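Local coordinates for protein beta-glucoside kinase (Listeria monocytogenes, PDB 4HTL) that phosphorylates cellobiose with ATP to give cellobiose-6'-phosphate and may also act as a transcriptional regulator of the cellobiose-PTS operon, at residues G59-A64 / Y287-E292; T227-L232 / H259-F264; E201-N206 / A212-L217. All coordinates share one frame; numbering follows the deposited sequence. Where two conformers were deposited one is given.

How the interactions relate
No hydrogen bond or salt bridge crosses any of the three contacts, but they differ in place and partners. Interaction 1 is a buried helix-on-sheet contact, in which one aromatic ring lies against strand backbone beside the probable ATP-binding segment. Interactions 2 and 3 lie on the opposite side of the chain's centre and share helix 212-236: its first turn packs in interaction 3, later turns in interaction 2. Their nearest atoms are about 8 Å apart. Interaction 2 combines aromatic edges with a selenomethionine and adjoins the second subunit, whereas interaction 3 is a small serine-asparagine-isoleucine contact, not touched by the second subunit and flanked by exposed residues. The centres of interactions 1 and 3 are 41 Å apart.

Interaction 1: G59-A64 / Y287-E292; sequences GIAVSA and YHFLQE
Apolar packing joins Ala61 to Phe289: the two CB atoms lie 3.8 Å apart, at the point where the CA atoms also come nearest, 5.7 Å for Ala61 CA to Phe289 CA. Beyond its CB, Phe289 meets backbone. With CG anti to the backbone N (chi1 175°), its ring extends along the strand, and Phe289 CZ reaches Gly59 CA at 3.8 Å. The strand atoms stand obliquely to the ring, neither squarely over a face nor at an edge.

Helix 280-293, the last helix of the chain, here lies on the first sheet of this actin-like ATPase fold; the axis of 287-292 approaches that of 59-64 to 8.0 Å, with 129° between their N-to-C directions. The strand is an inner one, and Phe289 also touches Ile6 and Ala102 on its two neighbours.

Polar atoms meet the ring by van der Waals contact alone: Phe289 CD1 is 3.3 Å from Ile60 O, and no hydrogen bond crosses. The strand's backbone bonds run within the sheet, from Ile60 to Pro100 and Ala102 and from Ala61 to Ala7 and Phe9. Ile60 points away from the helix, and its side chain touches Leu93, Thr97 and Phe9, the last of which probably belongs to the ATP site.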
loop_
_atom_site.group_PDB
_atom_site.type_symbol
_atom_site.label_atom_id
_atom_site.label_comp_id
_atom_site.label_asym_id
_atom_site.label_seq_id
_atom_site.Cartn_x
_atom_site.Cartn_y
_atom_site.Cartn_z
ATOM N N GLY A 59 34.727 0.543 4.063
ATOM C CA GLY A 59 33.444 0.012 3.636
ATOM C C GLY A 59 32.821 0.915 2.583
ATOM O O GLY A 59 33.200 2.086 2.449
ATOM N N ILE A 60 31.882 0.357 1.824
ATOM C CA ILE A 60 31.218 1.086 0.745
ATOM C C ILE A 60 29.709 0.877 0.849
ATOM O O ILE A 60 29.256 -0.261 1.010
ATOM C CB ILE A 60 31.710 0.643 -0.656
ATOM C CG1 ILE A 60 33.249 0.803 -0.812
ATOM C CG2 ILE A 60 30.959 1.415 -1.744
ATOM C CD1 ILE A 60 33.826 0.146 -2.057
ATOM N N ALA A 61 28.951 1.979 0.753
ATOM C CA ALA A 61 27.489 1.986 0.888
ATOM C C ALA A 61 26.927 2.731 -0.315
ATOM O O ALA A 61 27.373 3.838 -0.642
ATOM C CB ALA A 61 27.070 2.691 2.184
ATOM N N VAL A 62 25.982 2.106 -0.999
ATOM C CA VAL A 62 25.395 2.668 -2.217
ATOM C C VAL A 62 23.886 2.829 -2.094
ATOM O O VAL A 62 23.175 1.899 -1.630
ATOM C CB VAL A 62 25.714 1.764 -3.439
ATOM C CG1 VAL A 62 25.106 2.343 -4.730
ATOM C CG2 VAL A 62 27.229 1.527 -3.555
ATOM N N SER A 63 23.403 3.988 -2.571
ATOM C CA SER A 63 21.993 4.259 -2.803
ATOM C C SER A 63 21.818 4.342 -4.346
ATOM O O SER A 63 22.396 5.209 -5.019
ATOM C CB SER A 63 21.588 5.573 -2.112
ATOM O OG SER A 63 20.451 6.184 -2.670
ATOM N N ALA A 64 21.028 3.442 -4.904
ATOM C CA ALA A 64 20.906 3.297 -6.340
ATOM C C ALA A 64 19.459 3.318 -6.790
ATOM O O ALA A 64 18.594 2.742 -6.118
ATOM C CB ALA A 64 21.556 1.970 -6.776
ATOM N N TYR A 287 23.207 3.791 6.793
ATOM C CA TYR A 287 22.377 3.037 7.703
ATOM C C TYR A 287 22.195 1.594 7.269
ATOM O O TYR A 287 22.380 0.667 8.084
ATOM C CB TYR A 287 21.044 3.725 7.900
ATOM C CG TYR A 287 20.151 3.104 8.926
ATOM C CD1 TYR A 287 20.217 3.494 10.261
ATOM C CD2 TYR A 287 19.176 2.210 8.555
ATOM C CE1 TYR A 287 19.366 2.969 11.201
ATOM C CE2 TYR A 287 18.308 1.686 9.497
ATOM C CZ TYR A 287 18.425 2.073 10.822
ATOM O OH TYR A 287 17.570 1.583 11.782
ATOM N N HIS A 288 21.842 1.384 6.004
ATOM C CA HIS A 288 21.720 0.018 5.484
ATOM C C HIS A 288 23.001 -0.763 5.634
ATOM O O HIS A 288 22.982 -1.894 6.098
ATOM C CB HIS A 288 21.253 0.053 4.024
ATOM C CG HIS A 288 21.235 -1.278 3.364
ATOM N ND1 HIS A 288 20.464 -2.287 3.797
ATOM C CD2 HIS A 288 21.974 -1.778 2.293
ATOM C CE1 HIS A 288 20.677 -3.375 3.026
ATOM N NE2 HIS A 288 21.612 -3.068 2.117
ATOM N N PHE A 289 24.137 -0.159 5.269
ATOM C CA PHE A 289 25.448 -0.803 5.404
ATOM C C PHE A 289 25.697 -1.217 6.847
ATOM O O PHE A 289 26.124 -2.343 7.107
ATOM C CB PHE A 289 26.563 0.166 4.955
ATOM C CG PHE A 289 27.954 -0.368 5.176
ATOM C CD1 PHE A 289 28.642 -0.994 4.166
ATOM C CD2 PHE A 289 28.571 -0.220 6.407
ATOM C CE1 PHE A 289 29.916 -1.480 4.382
ATOM C CE2 PHE A 289 29.833 -0.704 6.635
ATOM C CZ PHE A 289 30.508 -1.343 5.616
ATOM N N LEU A 290 25.399 -0.308 7.787
ATOM C CA LEU A 290 25.613 -0.579 9.224
ATOM C C LEU A 290 24.737 -1.744 9.748
ATOM O O LEU A 290 25.181 -2.545 10.576
ATOM C CB LEU A 290 25.389 0.685 10.058
ATOM C CG LEU A 290 26.442 1.797 9.910
ATOM C CD1 LEU A 290 25.991 3.064 10.620
ATOM C CD2 LEU A 290 27.838 1.386 10.400
ATOM N N GLN A 291 23.513 -1.843 9.233
ATOM C CA GLN A 291 22.595 -2.947 9.548
ATOM C C GLN A 291 23.132 -4.266 9.005
ATOM O O GLN A 291 23.074 -5.308 9.666
ATOM C CB GLN A 291 21.210 -2.691 8.940
ATOM C CG GLN A 291 20.345 -1.713 9.732
ATOM C CD GLN A 291 18.898 -1.818 9.341
ATOM O OE1 GLN A 291 18.565 -1.850 8.149
ATOM N NE2 GLN A 291 18.028 -1.897 10.326
ATOM N N GLU A 292 23.656 -4.212 7.777
ATOM C CA GLU A 292 24.226 -5.386 7.130
ATOM C C GLU A 292 25.484 -5.900 7.844
ATOM O O GLU A 292 25.671 -7.132 7.950
ATOM C CB GLU A 292 24.527 -5.120 5.648
ATOM C CG GLU A 292 23.283 -5.094 4.754
ATOM C CD GLU A 292 22.611 -6.449 4.657
ATOM O OE1 GLU A 292 23.155 -7.350 3.964
ATOM O OE2 GLU A 292 21.536 -6.615 5.280
#

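Interaction 2: T227-L232 / H259-F264; sequences TGLYNL and HHMESF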
loop_
_atom_site.group_PDB
_atom_site.type_symbol
_atom_site.label_atom_id
_atom_site.label_comp_id
_atom_site.label_asym_id
_atom_site.label_seq_id
_atom_site.Cartn_x
_atom_site.Cartn_y
_atom_site.Cartn_z
ATOM N N THR A 227 -5.246 12.821 -4.125
ATOM C CA THR A 227 -5.732 11.535 -4.581
ATOM C C THR A 227 -4.746 10.452 -4.108
ATOM O O THR A 227 -5.152 9.447 -3.542
ATOM C CB THR A 227 -5.925 11.531 -6.103
ATOM O OG1 THR A 227 -6.854 12.578 -6.445
ATOM C CG2 THR A 227 -6.404 10.177 -6.637
ATOM N N GLY A 228 -3.454 10.671 -4.351
ATOM C CA GLY A 228 -2.461 9.738 -3.913
ATOM C C GLY A 228 -2.367 9.629 -2.405
ATOM O O GLY A 228 -2.243 8.521 -1.884
ATOM N N LEU A 229 -2.424 10.749 -1.698
ATOM C CA LEU A 229 -2.349 10.727 -0.218
ATOM C C LEU A 229 -3.524 9.936 0.376
ATOM O O LEU A 229 -3.330 9.120 1.261
ATOM C CB LEU A 229 -2.337 12.110 0.368
ATOM C CG LEU A 229 -1.054 12.964 0.289
ATOM C CD1 LEU A 229 -1.385 14.369 0.858
ATOM C CD2 LEU A 229 0.146 12.285 0.990
ATOM N N TYR A 230 -4.717 10.134 -0.154
ATOM C CA TYR A 230 -5.938 9.434 0.331
ATOM C C TYR A 230 -5.762 7.942 0.130
ATOM O O TYR A 230 -5.928 7.153 1.050
ATOM C CB TYR A 230 -7.112 9.959 -0.440
ATOM C CG TYR A 230 -8.498 9.519 -0.019
ATOM C CD1 TYR A 230 -9.273 10.298 0.837
ATOM C CD2 TYR A 230 -9.049 8.347 -0.478
ATOM C CE1 TYR A 230 -10.566 9.945 1.155
ATOM C CE2 TYR A 230 -10.333 7.984 -0.139
ATOM C CZ TYR A 230 -11.094 8.801 0.668
ATOM O OH TYR A 230 -12.367 8.435 0.984
ATOM N N ASN A 231 -5.295 7.549 -1.060
ATOM C CA ASN A 231 -5.054 6.139 -1.293
ATOM C C ASN A 231 -4.057 5.574 -0.262
ATOM O O ASN A 231 -4.250 4.473 0.294
ATOM C CB ASN A 231 -4.449 5.880 -2.675
ATOM C CG ASN A 231 -5.456 5.992 -3.834
ATOM O OD1 ASN A 231 -6.661 5.925 -3.635
ATOM N ND2 ASN A 231 -4.909 6.049 -5.073
ATOM N N LEU A 232 -2.928 6.261 -0.099
ATOM C CA LEU A 232 -1.891 5.794 0.819
ATOM C C LEU A 232 -2.363 5.681 2.270
ATOM O O LEU A 232 -1.983 4.752 2.995
ATOM C CB LEU A 232 -0.657 6.703 0.744
ATOM C CG LEU A 232 0.169 6.686 -0.534
ATOM C CD1 LEU A 232 1.193 7.806 -0.556
ATOM C CD2 LEU A 232 0.748 5.326 -0.925
ATOM N N HIS A 259 -4.806 22.377 3.408
ATOM C CA HIS A 259 -6.008 23.126 3.016
ATOM C C HIS A 259 -6.816 22.314 2.002
ATOM O O HIS A 259 -8.014 22.011 2.170
ATOM C CB HIS A 259 -5.582 24.487 2.472
ATOM C CG HIS A 259 -6.715 25.379 2.075
ATOM N ND1 HIS A 259 -7.441 26.111 2.977
ATOM C CD2 HIS A 259 -7.192 25.711 0.822
ATOM C CE1 HIS A 259 -8.327 26.862 2.295
ATOM N NE2 HIS A 259 -8.169 26.628 0.988
ATOM N N HIS A 260 -6.149 21.896 0.946
ATOM C CA HIS A 260 -6.800 21.093 -0.095
ATOM C C HIS A 260 -7.380 19.796 0.435
ATOM O O HIS A 260 -8.461 19.336 0.010
ATOM C CB HIS A 260 -5.796 20.823 -1.211
ATOM C CG HIS A 260 -6.393 20.811 -2.568
ATOM N ND1 HIS A 260 -6.662 21.962 -3.269
ATOM C CD2 HIS A 260 -6.747 19.753 -3.388
ATOM C CE1 HIS A 260 -7.179 21.633 -4.463
ATOM N NE2 HIS A 260 -7.230 20.281 -4.543
HETATM N N MSE A 261 -6.653 19.171 1.370
HETATM C CA MSE A 261 -7.082 17.939 2.016
HETATM C C MSE A 261 -8.320 18.066 2.883
HETATM O O MSE A 261 -8.937 17.066 3.224
HETATM C CB MSE A 261 -5.943 17.320 2.853
HETATM C CG MSE A 261 -4.898 16.581 2.079
HETATM SE SE MSE A 261 -5.494 15.010 1.121
HETATM C CE MSE A 261 -5.925 13.741 2.544
ATOM N N GLU A 262 -8.790 19.270 3.125
ATOM C CA GLU A 262 -10.046 19.442 3.871
ATOM C C GLU A 262 -11.237 18.820 3.133
ATOM O O GLU A 262 -12.228 18.431 3.764
ATOM C CB GLU A 262 -10.279 20.933 4.185
ATOM C CG GLU A 262 -9.229 21.453 5.168
ATOM C CD GLU A 262 -9.479 22.851 5.679
ATOM O OE1 GLU A 262 -10.474 23.446 5.318
ATOM O OE2 GLU A 262 -8.622 23.374 6.439
ATOM N N SER A 263 -11.101 18.658 1.803
ATOM C CA SER A 263 -12.152 18.042 0.993
ATOM C C SER A 263 -12.047 16.505 0.972
ATOM O O SER A 263 -12.931 15.838 0.413
ATOM C CB SER A 263 -12.117 18.560 -0.409
ATOM O OG SER A 263 -12.350 19.951 -0.503
ATOM N N PHE A 264 -10.997 15.966 1.604
ATOM C CA PHE A 264 -10.640 14.538 1.495
ATOM C C PHE A 264 -10.585 13.861 2.830
ATOM O O PHE A 264 -11.225 12.791 3.026
ATOM C CB PHE A 264 -9.332 14.356 0.695
ATOM C CG PHE A 264 -9.464 14.785 -0.733
ATOM C CD1 PHE A 264 -9.872 13.890 -1.688
ATOM C CD2 PHE A 264 -9.165 16.092 -1.130
ATOM C CE1 PHE A 264 -10.024 14.274 -3.006
ATOM C CE2 PHE A 264 -9.316 16.469 -2.445
ATOM C CZ PHE A 264 -9.750 15.563 -3.383
#
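Phe264 N donates a 2.8 Å hydrogen bond to Met261 O, the shortest backbone bond in either segment, and so joins two residues whose side chains both touch 227-232. It is the third of three successive bonds that each reach back three residues; the first two run from Glu262 N to His259 O and from Ser263 N to His260 O. Phe264 O lies at the edge of the Tyr230 ring, in its plane, 3.5 Å from Tyr230 CE1, a contact with ring C-H groups and not a conventional hydrogen bond.

The two aromatic side chains cross at about a right angle. Tyr230 CD1 comes 4.1 Å from Phe264 CB and stands at the edge of the phenyl ring near its plane. Having CG anti to its backbone N (chi1 -173°) swings the tyrosine outward from its helix to meet the turn.

Helix 253-261 is the connection between the parallel neighbours 240-244 and 270-273, a beta-alpha-beta crossover in the second sheet of the fold, and it packs here beside the long helix 212-236, whose Leu229 and Leu232 rest on strand 126-131. A second apolar contact is made by Met261, a selenomethionine. Its chi1 and the bend at chi2 (-63°) place Met261 SE 4.2 Å from Leu229 CD1, and a further bend at chi3 (-69°) sets the direction of the terminal methyl.

Nearby, in the conformer given, His260 NE2 is hydrogen-bonded to Thr223 OG1, a further link between the helices. The dimer interface adjoins directly: Tyr230 stacks on Phe160 of the second subunit, and Phe264 packs on Pro164 of that subunit.

Interaction 3: E201-N206 / A212-L217; sequences EEIFAN and AVSERL
Ser214 sets its hydroxymethyl group against the side of Asn206, with Ser214 OG 3.2 Å from Asn206 CB. The contact is close for a carbon and an oxygen, but Asn206 was modelled in two conformers, which calls for some caution. It is the base of the asparagine side chain that touches: Asn206 ND2 stays 4.1 Å from Ser214 OG, and no hydrogen bond joins the segments.

A second contact comes one helical turn earlier. Ser214 CB approaches the carbonyl Ile203 O at 3.8 Å, and Ile203 CG2 lies 4.5 Å from Ser214 OG. Consistent with the small serine side chain, the CA atoms of Ile203 and Ser214 are 6.0 Å apart.

Helices 200-208 and 212-236 are successive helices joined by a tight turn, at the periphery of the lobe that holds the second five-stranded sheet. The hydroxyl of Ser214 has its polar partner in that turn, where it is hydrogen-bonded to Asp211 OD2. This is consistent with its torsion: at chi1 -59° OG sits beside the backbone N, toward the start of the helix.

Helix 180-191 closes in through Tyr187, which touches Ile203, Ser214 and Leu217. Phe204 of helix 200-208 packs on Ile218 and Tyr222, farther along the long helix, while Glu202 OE2 forms a salt bridge with Arg193 NH1.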
loop_
_atom_site.group_PDB
_atom_site.type_symbol
_atom_site.label_atom_id
_atom_site.label_comp_id
_atom_site.label_asym_id
_atom_site.label_seq_id
_atom_site.Cartn_x
_atom_site.Cartn_y
_atom_site.Cartn_z
ATOM N N GLU A 201 9.010 28.101 -10.290
ATOM C CA GLU A 201 8.888 29.302 -9.479
ATOM C C GLU A 201 7.937 30.299 -10.147
ATOM O O GLU A 201 7.096 30.929 -9.473
ATOM C CB GLU A 201 10.273 29.936 -9.236
ATOM C CG GLU A 201 10.252 31.176 -8.376
ATOM C CD GLU A 201 11.635 31.763 -8.183
ATOM O OE1 GLU A 201 12.566 30.990 -7.870
ATOM O OE2 GLU A 201 11.796 32.998 -8.340
ATOM N N GLU A 202 8.014 30.430 -11.462
ATOM C CA GLU A 202 7.149 31.433 -12.145
ATOM C C GLU A 202 5.702 31.016 -12.143
ATOM O O GLU A 202 4.815 31.844 -12.031
ATOM C CB GLU A 202 7.602 31.752 -13.564
ATOM C CG GLU A 202 7.169 30.860 -14.683
ATOM C CD GLU A 202 7.779 31.301 -15.996
ATOM O OE1 GLU A 202 8.803 30.710 -16.396
ATOM O OE2 GLU A 202 7.254 32.257 -16.615
ATOM N N ILE A 203 5.467 29.716 -12.257
ATOM C CA ILE A 203 4.085 29.207 -12.202
ATOM C C ILE A 203 3.471 29.539 -10.827
ATOM O O ILE A 203 2.383 30.033 -10.751
ATOM C CB ILE A 203 3.970 27.709 -12.513
ATOM C CG1 ILE A 203 4.520 27.383 -13.916
ATOM C CG2 ILE A 203 2.516 27.223 -12.381
ATOM C CD1 ILE A 203 4.779 25.912 -14.171
ATOM N N PHE A 204 4.179 29.258 -9.740
ATOM C CA PHE A 204 3.687 29.612 -8.424
ATOM C C PHE A 204 3.565 31.106 -8.191
ATOM O O PHE A 204 2.674 31.529 -7.442
ATOM C CB PHE A 204 4.569 28.997 -7.337
ATOM C CG PHE A 204 4.216 27.549 -7.030
ATOM C CD1 PHE A 204 3.048 27.254 -6.354
ATOM C CD2 PHE A 204 5.015 26.509 -7.460
ATOM C CE1 PHE A 204 2.676 25.953 -6.092
ATOM C CE2 PHE A 204 4.683 25.197 -7.175
ATOM C CZ PHE A 204 3.513 24.918 -6.481
ATOM N N ALA A 205 4.491 31.888 -8.745
ATOM C CA ALA A 205 4.392 33.334 -8.643
ATOM C C ALA A 205 3.133 33.830 -9.342
ATOM O O ALA A 205 2.376 34.647 -8.801
ATOM C CB ALA A 205 5.665 34.028 -9.192
ATOM N N ASN A 206 2.859 33.293 -10.522
ATOM C CA ASN A 206 1.639 33.650 -11.218
ATOM C C ASN A 206 0.406 33.194 -10.452
ATOM O O ASN A 206 -0.559 33.904 -10.353
ATOM C CB ASN A 206 1.640 33.096 -12.624
ATOM C CG ASN A 206 2.695 33.729 -13.473
ATOM O OD1 ASN A 206 3.129 34.831 -13.191
ATOM N ND2 ASN A 206 3.116 33.040 -14.510
ATOM N N ALA A 212 -5.420 32.995 -13.703
ATOM C CA ALA A 212 -6.414 31.899 -13.853
ATOM C C ALA A 212 -5.762 30.609 -14.382
ATOM O O ALA A 212 -6.008 29.516 -13.883
ATOM C CB ALA A 212 -7.542 32.315 -14.797
ATOM N N VAL A 213 -4.899 30.738 -15.361
ATOM C CA VAL A 213 -4.273 29.549 -15.974
ATOM C C VAL A 213 -3.450 28.849 -14.911
ATOM O O VAL A 213 -3.554 27.626 -14.740
ATOM C CB VAL A 213 -3.435 29.899 -17.227
ATOM C CG1 VAL A 213 -2.359 28.842 -17.512
ATOM C CG2 VAL A 213 -4.339 30.127 -18.489
ATOM N N SER A 214 -2.641 29.624 -14.178
ATOM C CA SER A 214 -1.822 29.092 -13.120
ATOM C C SER A 214 -2.636 28.487 -11.986
ATOM O O SER A 214 -2.266 27.421 -11.444
ATOM C CB SER A 214 -0.894 30.167 -12.613
ATOM O OG SER A 214 -0.063 30.653 -13.687
ATOM N N GLU A 215 -3.699 29.183 -11.593
ATOM C CA GLU A 215 -4.617 28.658 -10.611
ATOM C C GLU A 215 -5.091 27.266 -10.964
ATOM O O GLU A 215 -5.099 26.368 -10.106
ATOM C CB GLU A 215 -5.780 29.587 -10.326
ATOM C CG GLU A 215 -5.360 30.802 -9.538
ATOM C CD GLU A 215 -6.449 31.856 -9.391
ATOM O OE1 GLU A 215 -7.433 31.851 -10.173
ATOM O OE2 GLU A 215 -6.325 32.692 -8.468
ATOM N N ARG A 216 -5.497 27.057 -12.211
ATOM C CA ARG A 216 -5.996 25.751 -12.578
ATOM C C ARG A 216 -4.885 24.717 -12.483
ATOM O O ARG A 216 -5.093 23.613 -11.979
ATOM C CB ARG A 216 -6.640 25.768 -13.980
ATOM C CG ARG A 216 -7.226 24.412 -14.380
ATOM C CD ARG A 216 -7.993 24.474 -15.704
ATOM N NE ARG A 216 -8.462 23.149 -16.032
ATOM C CZ ARG A 216 -9.494 22.532 -15.452
ATOM N NH1 ARG A 216 -10.276 23.153 -14.581
ATOM N NH2 ARG A 216 -9.780 21.282 -15.785
ATOM N N LEU A 217 -3.710 25.052 -12.979
ATOM C CA LEU A 217 -2.611 24.078 -12.961
ATOM C C LEU A 217 -2.268 23.637 -11.540
ATOM O O LEU A 217 -2.114 22.427 -11.239
ATOM C CB LEU A 217 -1.375 24.625 -13.665
ATOM C CG LEU A 217 -1.420 24.973 -15.115
ATOM C CD1 LEU A 217 0.032 25.200 -15.622
ATOM C CD2 LEU A 217 -2.262 24.051 -15.976
#